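Local atomic coordinates of gamma-resorcylate decarboxylase (Polaromonas, PDB entry 4QRO), a protein that probably catalyses the manganese-dependent, non-oxidative decarboxylation of gamma-resorcylate (2,6-dihydroxybenzoate) to resorcinol, as a member of the amidohydrolase superfamily. Residues R42-R45 with L46-H50; T286-F290 with E291-H295. One frame throughout, in Å; residues are numbered along the deposited sequence.

In the fold
From the N terminus, the chain first passes through interaction 1, which lies wholly within helix 42-49 and the residue after it, just ahead of strand 52-59. No loop is closed there; the contact is one helical turn against the next. Interaction 2 comes much later, after strand 282-283, and turns the loop 286-292 into helix 293-302. The two follow in series and neither nests nor crosses. The centres of interaction 1 and interaction 2 are about 11 Å apart, and the two touch. Leu-46 packs on Trp-288, and His-50 on Ile-293 and Asp-294. An early helix of the amidohydrolase fold is thus tied to the late loop that carries the manganese ligand Asp-287.

Interaction 1: R42-R45 with L46-H50; sequences RRVR and LMDEH
Leu-46 N donates to Arg-42 O at 2.8 Å, the first of four i to i+4 bonds along the two turns of alpha-helix 42-49. Met-47, Asp-48 and Glu-49 repeat the pattern on Arg-43, Val-44 and Arg-45. The Asp-48 N to Val-44 O bond is the straightest, with 164° at the hydrogen.

Leu-46 can be followed outward. Its CB lies 3.7 Å from Arg-42 O. CG comes closer to the same oxygen, at 3.5 Å. CG stands anti to the carbonyl carbon (chi1 -69°), which folds the side chain back along the preceding turn. CD1 then reaches Arg-42 CG at 4.0 Å and lies over one face of the guanidinium. The far end of Arg-42 forms a salt bridge with Glu-31.

The helix has a buried side and a more exposed side. On the buried side Arg-43 and Met-47 both touch Met-55 of strand 52-59 and Phe-95 of strand 95-97, and Arg-43 NE donates to Asp-38 O. On the more exposed side Asp-48 OD1 forms a salt bridge with Arg-94, while its CG lies 3.3 Å from Val-44 O. Met-47 also folds back over the turn before it. Its SD lies 4.4 Å from Val-44 CG2, and its CG sits 3.3 Å from Arg-43 O.

Interaction 2: T286-F290 with E291-H295; sequences TDWPF and ENIDH. With MN (manganese (II) ion), chain K; 38L (2-nitrobenzene-1,3-diol), chain M; ACT (acetate ion), chain L.
Trp-288 and Ile-293 form the tightly packed part of this turn, which joins the metal-binding loop of the amidohydrolase fold to helix 293-302. Ile-293 CD1 makes a CH-pi contact over the five-membered ring of Trp-288, 3.8 Å from its centroid. Pro-289 CB lies over the opposite face, toward its rim, and the peptide bond before this proline is cis. Trp-288 CG is anti to the backbone N (chi1 176°), which sets it beside the carbonyl carbon and lays the ring along the chain that follows. There CE3 lies 3.3 Å from Glu-291 O, a buried oxygen with no hydrogen-bond partner.

Asp-287 O accepts from both Phe-290 N and Glu-291 N. The Glu-291 bond is the longer, and its donor sits 58° out of the carbonyl plane. Asp-287 OD1 binds manganese at 2.2 Å, with Glu-8, His-10 and His-164 completing the protein ligands. A water bridges Asp-287 OD2, Glu-291 OE2 and inhibitor OAH; Glu-291 OE2 also accepts from Asn-234 N of the second subunit. One face of the Phe-290 ring lies against the inhibitor, 2-nitrobenzene-1,3-diol, whose CAC stands 3.4 Å above the ring plane, over its centre. With an alanine in place of Phe-290, that face of the inhibitor would probably lose its aromatic cover and border a gap.

The partly exposed start of the helix is looser. An acetate, probably from the crystallisation liquor, lies beside Asn-292 and Asp-294. Asp-294 N donates to the acetate O at 3.0 Å.

Interaction 1: R42-R45 with L46-H50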
ATOM      1  N   ARG A  42      23.180 -16.031  21.446  1.00 31.77           N
ATOM      2  CA  ARG A  42      22.106 -15.253  22.065  1.00 32.62           C
ATOM      3  C   ARG A  42      20.758 -15.471  21.378  1.00 36.49           C
ATOM      4  O   ARG A  42      19.715 -15.514  22.043  1.00 38.61           O
ATOM      5  CB  ARG A  42      22.481 -13.769  22.107  1.00 37.42           C
ATOM      6  CG  ARG A  42      21.381 -12.866  22.647  1.00 34.68           C
ATOM      7  CD  ARG A  42      21.930 -11.472  22.853  1.00 43.29           C
ATOM      8  NE  ARG A  42      20.887 -10.526  23.209  1.00 50.73           N
ATOM      9  CZ  ARG A  42      20.669  -9.354  22.606  1.00 61.49           C
ATOM     10  NH1 ARG A  42      19.684  -8.578  23.049  1.00 54.73           N
ATOM     11  NH2 ARG A  42      21.426  -8.939  21.580  1.00 42.75           N
ATOM     12  N   ARG A  43      20.797 -15.636  20.058  1.00 34.16           N
ATOM     13  CA  ARG A  43      19.619 -15.924  19.260  1.00 32.90           C
ATOM     14  C   ARG A  43      18.842 -17.123  19.786  1.00 37.68           C
ATOM     15  O   ARG A  43      17.624 -17.047  19.946  1.00 33.91           O
ATOM     16  CB  ARG A  43      20.010 -16.142  17.789  1.00 40.93           C
ATOM     17  CG  ARG A  43      18.837 -16.341  16.842  1.00 41.49           C
ATOM     18  CD  ARG A  43      19.288 -16.549  15.398  1.00 33.38           C
ATOM     19  NE  ARG A  43      20.105 -15.436  14.888  1.00 27.49           N
ATOM     20  CZ  ARG A  43      19.836 -14.715  13.797  1.00 29.71           C
ATOM     21  NH1 ARG A  43      18.740 -14.926  13.038  1.00 30.66           N
ATOM     22  NH2 ARG A  43      20.657 -13.735  13.479  1.00 31.53           N
ATOM     23  N   VAL A  44      19.543 -18.207  20.097  1.00 33.82           N
ATOM     24  CA  VAL A  44      18.878 -19.395  20.596  1.00 29.99           C
ATOM     25  C   VAL A  44      18.366 -19.186  22.032  1.00 36.67           C
ATOM     26  O   VAL A  44      17.272 -19.640  22.394  1.00 34.52           O
ATOM     27  CB  VAL A  44      19.815 -20.627  20.480  1.00 34.54           C
ATOM     28  CG1 VAL A  44      19.210 -21.854  21.167  1.00 51.47           C
ATOM     29  CG2 VAL A  44      20.084 -20.900  19.010  1.00 36.14           C
ATOM     30  N   ARG A  45      19.141 -18.499  22.857  1.00 32.47           N
ATOM     31  CA  ARG A  45      18.669 -18.138  24.181  0.50 29.99           C
ATOM     32  C   ARG A  45      17.354 -17.341  24.099  1.00 35.69           C
ATOM     33  O   ARG A  45      16.420 -17.585  24.872  1.00 36.54           O
ATOM     34  CB  ARG A  45      19.758 -17.358  24.909  0.50 33.69           C
ATOM     35  CG  ARG A  45      19.333 -16.639  26.169  0.50 26.47           C
ATOM     36  CD  ARG A  45      20.576 -16.101  26.871  0.50 41.18           C
ATOM     37  NE  ARG A  45      21.755 -16.844  26.447  0.50 58.05           N
ATOM     38  CZ  ARG A  45      22.797 -16.317  25.812  0.50 30.09           C
ATOM     39  NH1 ARG A  45      23.788 -17.095  25.462  0.50 33.70           N
ATOM     40  NH2 ARG A  45      22.854 -15.021  25.543  0.50 38.49           N
ATOM     41  N   LEU A  46      17.261 -16.389  23.180  1.00 39.43           N
ATOM     42  CA  LEU A  46      16.007 -15.597  23.060  1.00 35.48           C
ATOM     43  C   LEU A  46      14.846 -16.463  22.552  1.00 35.90           C
ATOM     44  O   LEU A  46      13.682 -16.297  22.984  1.00 33.93           O
ATOM     45  CB  LEU A  46      16.208 -14.386  22.163  1.00 35.74           C
ATOM     46  CG  LEU A  46      17.124 -13.331  22.794  1.00 36.04           C
ATOM     47  CD1 LEU A  46      17.515 -12.295  21.728  1.00 32.50           C
ATOM     48  CD2 LEU A  46      16.497 -12.706  24.036  1.00 40.50           C
ATOM     49  N   MET A  47      15.173 -17.401  21.666  1.00 32.38           N
ATOM     50  CA  MET A  47      14.208 -18.392  21.178  1.00 37.05           C
ATOM     51  C   MET A  47      13.628 -19.217  22.326  1.00 40.59           C
ATOM     52  O   MET A  47      12.413 -19.384  22.444  1.00 34.83           O
ATOM     53  CB  MET A  47      14.849 -19.298  20.130  1.00 36.73           C
ATOM     54  CG  MET A  47      15.004 -18.672  18.744  1.00 31.75           C
ATOM     55  SD  MET A  47      16.121 -19.648  17.714  1.00 34.55           S
ATOM     56  CE  MET A  47      15.127 -21.111  17.479  1.00 33.85           C
ATOM     57  N   ASP A  48      14.503 -19.686  23.205  1.00 37.24           N
ATOM     58  CA  ASP A  48      14.095 -20.415  24.392  1.00 33.95           C
ATOM     59  C   ASP A  48      13.244 -19.544  25.298  1.00 42.14           C
ATOM     60  O   ASP A  48      12.231 -19.988  25.817  1.00 37.01           O
ATOM     61  CB  ASP A  48      15.330 -20.878  25.175  1.00 35.91           C
ATOM     62  CG  ASP A  48      16.112 -21.971  24.455  1.00 33.20           C
ATOM     63  OD1 ASP A  48      15.577 -22.629  23.537  1.00 37.49           O
ATOM     64  OD2 ASP A  48      17.295 -22.171  24.813  1.00 39.27           O
ATOM     65  N   GLU A  49      13.658 -18.304  25.495  1.00 32.42           N
ATOM     66  CA  GLU A  49      12.940 -17.426  26.407  1.00 28.90           C
ATOM     67  C   GLU A  49      11.582 -16.920  25.907  1.00 44.61           C
ATOM     68  O   GLU A  49      10.812 -16.357  26.685  1.00 42.06           O
ATOM     69  CB  GLU A  49      13.830 -16.252  26.786  1.00 35.13           C
ATOM     70  CG  GLU A  49      15.002 -16.639  27.669  1.00 39.04           C
ATOM     71  CD  GLU A  49      15.998 -15.503  27.843  1.00 46.93           C
ATOM     72  OE1 GLU A  49      15.818 -14.439  27.224  1.00 47.46           O
ATOM     73  OE2 GLU A  49      16.967 -15.675  28.607  1.00 58.33           O
ATOM     74  N   HIS A  50      11.296 -17.091  24.620  1.00 35.67           N
ATOM     75  CA  HIS A  50      10.059 -16.547  24.014  1.00 39.43           C
ATOM     76  C   HIS A  50       9.324 -17.571  23.137  1.00 38.26           C
ATOM     77  O   HIS A  50       8.565 -17.220  22.234  1.00 33.29           O
ATOM     78  CB  HIS A  50      10.388 -15.248  23.257  1.00 38.96           C
ATOM     79  CG  HIS A  50      10.974 -14.198  24.146  1.00 39.86           C
ATOM     80  ND1 HIS A  50      10.212 -13.489  25.052  1.00 39.80           N
ATOM     81  CD2 HIS A  50      12.256 -13.799  24.334  1.00 35.47           C
ATOM     82  CE1 HIS A  50      10.993 -12.673  25.736  1.00 40.04           C
ATOM     83  NE2 HIS A  50      12.240 -12.849  25.327  1.00 35.84           N
TER

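Interaction 2: T286-F290 with E291-H295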
ATOM      1  N   THR A 286       8.997 -12.847  12.980  1.00 29.84           N
ATOM      2  CA  THR A 286       9.400 -11.741  13.813  1.00 28.60           C
ATOM      3  C   THR A 286      10.086 -10.597  13.051  1.00 30.86           C
ATOM      4  O   THR A 286       9.839  -9.433  13.368  1.00 29.99           O
ATOM      5  CB  THR A 286      10.343 -12.216  14.949  1.00 34.69           C
ATOM      6  OG1 THR A 286      11.593 -12.601  14.388  1.00 38.42           O
ATOM      7  CG2 THR A 286       9.768 -13.389  15.703  1.00 36.28           C
ATOM      8  N   ASP A 287      10.923 -10.920  12.042  1.00 27.66           N
ATOM      9  CA  ASP A 287      11.848  -9.961  11.411  1.00 40.07           C
ATOM     10  C   ASP A 287      13.069  -9.634  12.294  1.00 26.71           C
ATOM     11  O   ASP A 287      13.725  -8.627  12.091  1.00 30.04           O
ATOM     12  CB  ASP A 287      11.139  -8.676  11.007  1.00 35.51           C
ATOM     13  CG  ASP A 287      11.690  -8.073   9.716  1.00 53.03           C
ATOM     14  OD1 ASP A 287      12.691  -8.591   9.131  1.00 34.85           O
ATOM     15  OD2 ASP A 287      11.092  -7.066   9.285  1.00 63.31           O
ATOM     16  N   TRP A 288      13.356 -10.489  13.255  1.00 26.17           N
ATOM     17  CA  TRP A 288      14.603 -10.407  13.991  1.00 31.59           C
ATOM     18  C   TRP A 288      15.709 -10.387  12.956  1.00 28.14           C
ATOM     19  O   TRP A 288      15.651 -11.160  11.993  1.00 32.97           O
ATOM     20  CB  TRP A 288      14.750 -11.583  14.943  1.00 34.64           C
ATOM     21  CG  TRP A 288      16.050 -11.648  15.695  1.00 29.05           C
ATOM     22  CD1 TRP A 288      17.139 -12.445  15.373  1.00 39.39           C
ATOM     23  CD2 TRP A 288      16.409 -10.952  16.893  1.00 35.13           C
ATOM     24  NE1 TRP A 288      18.130 -12.274  16.292  1.00 34.51           N
ATOM     25  CE2 TRP A 288      17.727 -11.361  17.236  1.00 42.54           C
ATOM     26  CE3 TRP A 288      15.773  -9.998  17.692  1.00 31.58           C
ATOM     27  CZ2 TRP A 288      18.397 -10.880  18.381  1.00 30.48           C
ATOM     28  CZ3 TRP A 288      16.450  -9.514  18.848  1.00 30.33           C
ATOM     29  CH2 TRP A 288      17.749  -9.953  19.160  1.00 33.13           C
ATOM     30  N   PRO A 289      16.702  -9.499  13.133  1.00 27.75           N
ATOM     31  CA  PRO A 289      16.983  -8.641  14.287  1.00 30.85           C
ATOM     32  C   PRO A 289      16.556  -7.190  14.161  1.00 31.71           C
ATOM     33  O   PRO A 289      16.912  -6.353  15.017  1.00 31.01           O
ATOM     34  CB  PRO A 289      18.500  -8.741  14.406  1.00 36.62           C
ATOM     35  CG  PRO A 289      18.929  -8.795  12.990  1.00 37.17           C
ATOM     36  CD  PRO A 289      17.890  -9.605  12.263  1.00 33.00           C
ATOM     37  N   PHE A 290      15.757  -6.905  13.141  1.00 32.38           N
ATOM     38  CA  PHE A 290      15.299  -5.540  12.879  1.00 32.49           C
ATOM     39  C   PHE A 290      14.103  -5.214  13.761  1.00 31.05           C
ATOM     40  O   PHE A 290      13.789  -4.018  13.993  1.00 37.75           O
ATOM     41  CB  PHE A 290      14.981  -5.370  11.378  1.00 31.06           C
ATOM     42  CG  PHE A 290      16.153  -5.672  10.487  1.00 27.95           C
ATOM     43  CD1 PHE A 290      17.177  -4.769  10.354  1.00 33.18           C
ATOM     44  CD2 PHE A 290      16.250  -6.895   9.815  1.00 36.76           C
ATOM     45  CE1 PHE A 290      18.280  -5.063   9.573  1.00 30.88           C
ATOM     46  CE2 PHE A 290      17.352  -7.192   9.016  1.00 38.99           C
ATOM     47  CZ  PHE A 290      18.354  -6.265   8.889  1.00 35.46           C
ATOM     48  N   GLU A 291      13.423  -6.276  14.204  1.00 29.91           N
ATOM     49  CA  GLU A 291      12.445  -6.234  15.281  1.00 29.63           C
ATOM     50  C   GLU A 291      12.879  -7.168  16.395  1.00 33.60           C
ATOM     51  O   GLU A 291      13.545  -8.193  16.138  1.00 36.07           O
ATOM     52  CB  GLU A 291      11.086  -6.740  14.811  1.00 33.61           C
ATOM     53  CG  GLU A 291      10.526  -6.039  13.615  1.00 29.69           C
ATOM     54  CD  GLU A 291      10.103  -4.634  13.925  1.00 39.22           C
ATOM     55  OE1 GLU A 291       9.976  -4.293  15.130  1.00 32.63           O
ATOM     56  OE2 GLU A 291       9.934  -3.882  12.952  1.00 35.64           O
ATOM     57  N   ASN A 292      12.480  -6.837  17.619  1.00 30.64           N
ATOM     58  CA  ASN A 292      12.729  -7.696  18.786  1.00 30.10           C
ATOM     59  C   ASN A 292      11.878  -8.947  18.797  1.00 32.99           C
ATOM     60  O   ASN A 292      10.672  -8.895  18.510  1.00 32.21           O
ATOM     61  CB  ASN A 292      12.459  -6.961  20.103  1.00 35.46           C
ATOM     62  CG  ASN A 292      13.633  -6.125  20.586  1.00 31.20           C
ATOM     63  OD1 ASN A 292      14.610  -5.885  19.855  1.00 31.11           O
ATOM     64  ND2 ASN A 292      13.560  -5.707  21.839  1.00 34.56           N
ATOM     65  N   ILE A 293      12.510 -10.074  19.121  1.00 33.72           N
ATOM     66  CA  ILE A 293      11.814 -11.316  19.374  1.00 30.84           C
ATOM     67  C   ILE A 293      10.758 -11.145  20.474  1.00 38.20           C
ATOM     68  O   ILE A 293       9.629 -11.614  20.310  1.00 35.89           O
ATOM     69  CB  ILE A 293      12.796 -12.466  19.707  1.00 32.83           C
ATOM     70  CG1 ILE A 293      13.564 -12.884  18.447  1.00 33.62           C
ATOM     71  CG2 ILE A 293      12.048 -13.675  20.277  1.00 29.88           C
ATOM     72  CD1 ILE A 293      14.862 -13.614  18.729  1.00 44.94           C
ATOM     73  N   ASP A 294      11.075 -10.459  21.575  1.00 32.07           N
ATOM     74  CA  ASP A 294      10.084 -10.345  22.665  1.00 38.89           C
ATOM     75  C   ASP A 294       8.850  -9.521  22.259  1.00 36.35           C
ATOM     76  O   ASP A 294       7.718  -9.880  22.620  1.00 35.96           O
ATOM     77  CB  ASP A 294      10.695  -9.878  24.011  1.00 37.96           C
ATOM     78  CG  ASP A 294      11.289  -8.464  23.974  1.00 42.13           C
ATOM     79  OD1 ASP A 294      11.401  -7.848  22.899  1.00 35.55           O
ATOM     80  OD2 ASP A 294      11.674  -7.978  25.064  1.00 41.63           O
ATOM     81  N   HIS A 295       9.065  -8.459  21.490  1.00 35.18           N
ATOM     82  CA  HIS A 295       7.953  -7.667  20.883  1.00 32.48           C
ATOM     83  C   HIS A 295       7.016  -8.533  20.020  1.00 41.91           C
ATOM     84  O   HIS A 295       5.807  -8.529  20.216  1.00 34.58           O
ATOM     85  CB  HIS A 295       8.475  -6.514  20.023  1.00 42.08           C
ATOM     86  CG  HIS A 295       9.153  -5.423  20.805  1.00 45.31           C
ATOM     87  ND1 HIS A 295       9.705  -4.311  20.199  1.00 37.84           N
ATOM     88  CD2 HIS A 295       9.393  -5.288  22.135  1.00 49.27           C
ATOM     89  CE1 HIS A 295      10.219  -3.517  21.128  1.00 44.07           C
ATOM     90  NE2 HIS A 295      10.059  -4.096  22.308  1.00 48.59           N
TER
HETATM   91 MN    MN K 403      12.967  -8.652   6.988  1.00 31.28          MN
HETATM   92  OAK 38L M 405      11.938  -6.571   6.635  1.00 37.00           O
HETATM   93  NAG 38L M 405      12.140  -5.520   7.178  1.00 94.55           N
HETATM   94  OAJ 38L M 405      11.187  -4.762   7.355  1.00 44.18           O
HETATM   95  CAA 38L M 405      13.453  -5.192   7.597  1.00 44.34           C
HETATM   96  CAF 38L M 405      13.654  -3.948   8.189  1.00 41.16           C
HETATM   97  OAH 38L M 405      12.685  -3.416   8.985  1.00 37.35           O
HETATM   98  CAE 38L M 405      14.841  -3.248   7.974  1.00 36.99           C
HETATM   99  CAD 38L M 405      15.859  -3.808   7.210  1.00 43.66           C
HETATM  100  CAC 38L M 405      15.735  -5.120   6.759  1.00 41.87           C
HETATM  101  CAB 38L M 405      14.555  -5.826   6.988  1.00 35.83           C
HETATM  102  OAI 38L M 405      14.481  -7.135   6.595  1.00 35.72           O
HETATM  103  C   ACT L 404      14.578  -9.470  22.557  1.00 44.70           C
HETATM  104  O   ACT L 404      14.001  -9.672  21.483  1.00 35.47           O
HETATM  105  OXT ACT L 404      14.044  -9.834  23.626  1.00 44.72           O
HETATM  106  CH3 ACT L 404      15.920  -8.788  22.548  1.00 38.92           C
HETATM  107  O   HOH W   1      10.173  -4.612  10.206  1.00 38.44           O